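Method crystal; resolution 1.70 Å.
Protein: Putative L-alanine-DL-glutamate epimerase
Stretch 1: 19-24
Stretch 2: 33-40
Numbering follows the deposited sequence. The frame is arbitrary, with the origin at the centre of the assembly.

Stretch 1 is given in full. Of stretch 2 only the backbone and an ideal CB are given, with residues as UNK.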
# COMPACT_ATOMS: atom_id res chain seq x y z
N ASN A 19 6.05 -34.23 30.88
CA ASN A 19 4.98 -34.39 31.84
C ASN A 19 3.67 -33.91 31.26
O ASN A 19 3.65 -33.11 30.32
CB ASN A 19 5.27 -33.58 33.09
CG ASN A 19 6.52 -34.07 33.80
OD1 ASN A 19 6.72 -35.28 33.91
ND2 ASN A 19 7.33 -33.15 34.28
N TYR A 20 2.58 -34.37 31.85
CA TYR A 20 1.28 -33.76 31.61
C TYR A 20 0.96 -32.86 32.78
O TYR A 20 1.35 -33.15 33.90
CB TYR A 20 0.18 -34.80 31.55
CG TYR A 20 0.18 -35.73 30.37
CD1 TYR A 20 0.77 -35.40 29.14
CD2 TYR A 20 -0.51 -36.93 30.46
CE1 TYR A 20 0.72 -36.27 28.09
CE2 TYR A 20 -0.56 -37.79 29.39
CZ TYR A 20 0.04 -37.45 28.21
OH TYR A 20 -0.05 -38.32 27.15
N HIS A 21 0.21 -31.79 32.53
CA HIS A 21 -0.27 -30.92 33.57
C HIS A 21 -1.77 -30.70 33.47
O HIS A 21 -2.32 -30.72 32.38
CB HIS A 21 0.41 -29.54 33.48
CG HIS A 21 1.90 -29.59 33.56
ND1 HIS A 21 2.58 -29.20 34.70
CD2 HIS A 21 2.84 -29.91 32.64
CE1 HIS A 21 3.88 -29.31 34.48
NE2 HIS A 21 4.07 -29.74 33.25
N PHE A 22 -2.41 -30.45 34.61
CA PHE A 22 -3.86 -30.30 34.67
C PHE A 22 -4.24 -29.19 35.59
O PHE A 22 -3.53 -28.94 36.58
CB PHE A 22 -4.53 -31.60 35.16
CG PHE A 22 -4.12 -32.80 34.40
CD1 PHE A 22 -4.71 -33.11 33.20
CD2 PHE A 22 -3.10 -33.63 34.86
CE1 PHE A 22 -4.29 -34.22 32.47
CE2 PHE A 22 -2.70 -34.74 34.14
CZ PHE A 22 -3.28 -35.03 32.95
N VAL A 23 -5.33 -28.50 35.24
CA VAL A 23 -6.05 -27.58 36.14
C VAL A 23 -7.30 -28.30 36.64
O VAL A 23 -8.03 -28.91 35.86
CB VAL A 23 -6.46 -26.27 35.46
CG1 VAL A 23 -7.28 -25.37 36.41
CG2 VAL A 23 -5.21 -25.52 34.98
N LYS A 24 -7.52 -28.20 37.94
CA LYS A 24 -8.69 -28.78 38.62
C LYS A 24 -9.41 -27.66 39.34
O LYS A 24 -8.87 -27.06 40.27
CB LYS A 24 -8.25 -29.82 39.64
CG LYS A 24 -9.42 -30.47 40.33
CD LYS A 24 -8.98 -31.36 41.48
CE LYS A 24 -10.13 -32.14 42.00
NZ LYS A 24 -9.68 -32.95 43.21
N UNK A 33 -14.32 -29.01 37.28
CA UNK A 33 -13.93 -28.76 35.90
C UNK A 33 -12.42 -28.99 35.76
O UNK A 33 -11.63 -28.62 36.63
CB UNK A 33 -14.31 -27.34 35.47
N UNK A 34 -12.05 -29.60 34.63
CA UNK A 34 -10.68 -29.96 34.33
C UNK A 34 -10.22 -29.39 33.00
O UNK A 34 -11.00 -29.28 32.04
CB UNK A 34 -10.53 -31.48 34.33
N UNK A 35 -8.94 -29.03 32.96
CA UNK A 35 -8.25 -28.85 31.67
C UNK A 35 -6.89 -29.51 31.73
O UNK A 35 -6.42 -29.93 32.79
CB UNK A 35 -8.11 -27.37 31.32
N UNK A 36 -6.26 -29.61 30.57
CA UNK A 36 -4.90 -30.11 30.47
C UNK A 36 -4.09 -28.99 29.83
O UNK A 36 -4.61 -28.27 29.00
CB UNK A 36 -4.82 -31.41 29.67
N UNK A 37 -2.87 -28.78 30.30
CA UNK A 37 -1.94 -27.80 29.71
C UNK A 37 -0.52 -28.40 29.64
O UNK A 37 -0.29 -29.51 30.08
CB UNK A 37 -1.93 -26.51 30.53
N UNK A 38 0.42 -27.66 29.06
CA UNK A 38 1.74 -28.16 28.76
C UNK A 38 2.79 -27.11 29.08
O UNK A 38 2.57 -25.91 28.87
CB UNK A 38 1.83 -28.58 27.29
N UNK A 39 3.93 -27.57 29.59
CA UNK A 39 5.11 -26.71 29.75
C UNK A 39 6.29 -27.16 28.88
O UNK A 39 7.23 -26.38 28.66
CB UNK A 39 5.54 -26.69 31.22
N UNK A 40 6.23 -28.39 28.40
CA UNK A 40 7.32 -28.96 27.57
C UNK A 40 7.61 -28.31 26.23
O UNK A 40 8.78 -28.26 25.82
CB UNK A 40 7.00 -30.43 27.30

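Residues 19-24 form a strand, and the backbone of 33-37 runs beside it at 151° between N-to-C directions, so the pairing is antiparallel. The nearest CA atoms set the register: CA of 37 lies 5.2 Å from CA of His-21, CA of 36 lies 4.3 Å from CA of Phe-22, CA of 35 lies 5.1 Å from CA of Val-23 and CA of 34 lies 4.9 Å from CA of Lys-24. Side chains at 34 and 36 therefore share the face of Phe-22 and Lys-24, and those at 35 and 37 share that of His-21 and Val-23.

At position 33 the ideal CB points sideways and meets nothing of stretch 1 within 5.5 Å. Its phi/psi of -102/140 is ordinary for a strand and open to nearly any residue but proline, so the neighbour strand barely constrains the choice. The deposited residue is Gly-33, whose O receives a CA-H...O contact from CA of Lys-24 at 3.6 Å.

Position 34 forms a non-hydrogen-bonded pair with Lys-24, whose extended aliphatic chain offers a surface for a long apolar or aromatic group. It is Trp-34. With chi1 at -70° (m), its six-membered ring lies under the lysine, the centroid 3.9 Å from CG of Lys-24 and 17° off the normal, a CH-pi contact. The ring edge meets Phe-22, CZ3 of Trp-34 lying 4.1 Å from CB of Phe-22.

At 35 the backbone N donates to O of Val-23 and its O accepts from N of Val-23, both 3.0 Å. The ideal CB stands 4.6 Å from CB of Val-23, which would suit a small or beta-branched side chain. Ser-35 fills it in rotamer p, with OG 3.3 Å from CB of Val-23; the hydroxyl finds its hydrogen bond elsewhere in the structure.

The ideal CB of 36 is 3.9 Å from CD1 of Phe-22, and the Tyr-20 ring lies farther along this side. A long chain with apolar methylenes would suit, as would a leucine or methionine; the visible atoms do not demand a charge. Glu-36, t at chi1 and chi2, places CG 3.8 Å from CE1 of Phe-22 and OE2 over one face of the Tyr-20 ring, 3.5 Å from CD1 of Tyr-20.

Position 37 donates from N to O of His-21 at 2.9 Å and 163°; the return bond, N of His-21 to O of 37, is weak at 3.4 Å. CB of His-21 and CG2 of Val-23 offer an apolar surface for an aromatic or large aliphatic group. Phe-37, chi1 68° (p), puts its ring centroid 3.4 Å from CB of His-21, 13° off the normal, while CE2 reaches 3.8 Å from CG2 of Val-23.

At 38 the CB points away, so stretch 1 alone hardly limits the choice. Asp-38 OD1 accepts from water 2 at 3.2 Å, and that water also donates to O of Asn-19 at 2.9 Å.

The ideal CB of 39 is 4.0 Å from NE2 of His-21, suiting a flexible or polar chain. Glu-39 sets CG over the imidazole face, 4.2 Å from its centroid.

At 40 CB would have room; the residue is Gly-40.

Stretch 2, residues 33-40: GWSEFDEG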
# COMPACT_ATOMS: atom_id res chain seq x y z
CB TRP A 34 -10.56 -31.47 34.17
CG TRP A 34 -10.70 -32.29 35.42
CD1 TRP A 34 -11.82 -32.97 35.84
CD2 TRP A 34 -9.69 -32.58 36.38
NE1 TRP A 34 -11.56 -33.65 37.00
CE2 TRP A 34 -10.25 -33.42 37.35
CE3 TRP A 34 -8.35 -32.19 36.51
CZ2 TRP A 34 -9.53 -33.88 38.43
CZ3 TRP A 34 -7.63 -32.66 37.59
CH2 TRP A 34 -8.23 -33.50 38.53
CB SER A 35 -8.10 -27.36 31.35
OG SER A 35 -7.18 -26.75 32.24
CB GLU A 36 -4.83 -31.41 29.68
CG GLU A 36 -3.40 -31.96 29.54
CD GLU A 36 -3.33 -33.28 28.78
OE1 GLU A 36 -4.38 -33.90 28.58
OE2 GLU A 36 -2.20 -33.68 28.39
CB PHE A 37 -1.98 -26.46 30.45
CG PHE A 37 -1.44 -26.49 31.86
CD1 PHE A 37 -0.12 -26.09 32.14
CD2 PHE A 37 -2.23 -26.88 32.91
CE1 PHE A 37 0.35 -26.07 33.46
CE2 PHE A 37 -1.75 -26.89 34.21
CZ PHE A 37 -0.45 -26.50 34.48
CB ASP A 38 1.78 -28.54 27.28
CG ASP A 38 3.15 -28.90 26.80
OD1 ASP A 38 3.52 -30.08 26.95
OD2 ASP A 38 3.84 -27.99 26.26
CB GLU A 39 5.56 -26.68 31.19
CG GLU A 39 4.60 -25.96 32.11
CD GLU A 39 5.09 -25.79 33.51
OE1 GLU A 39 6.19 -26.29 33.82
OE2 GLU A 39 4.38 -25.16 34.30
O HOH W 1 2.26 -32.25 28.04
O HOH W 2 4.56 -30.33 29.95
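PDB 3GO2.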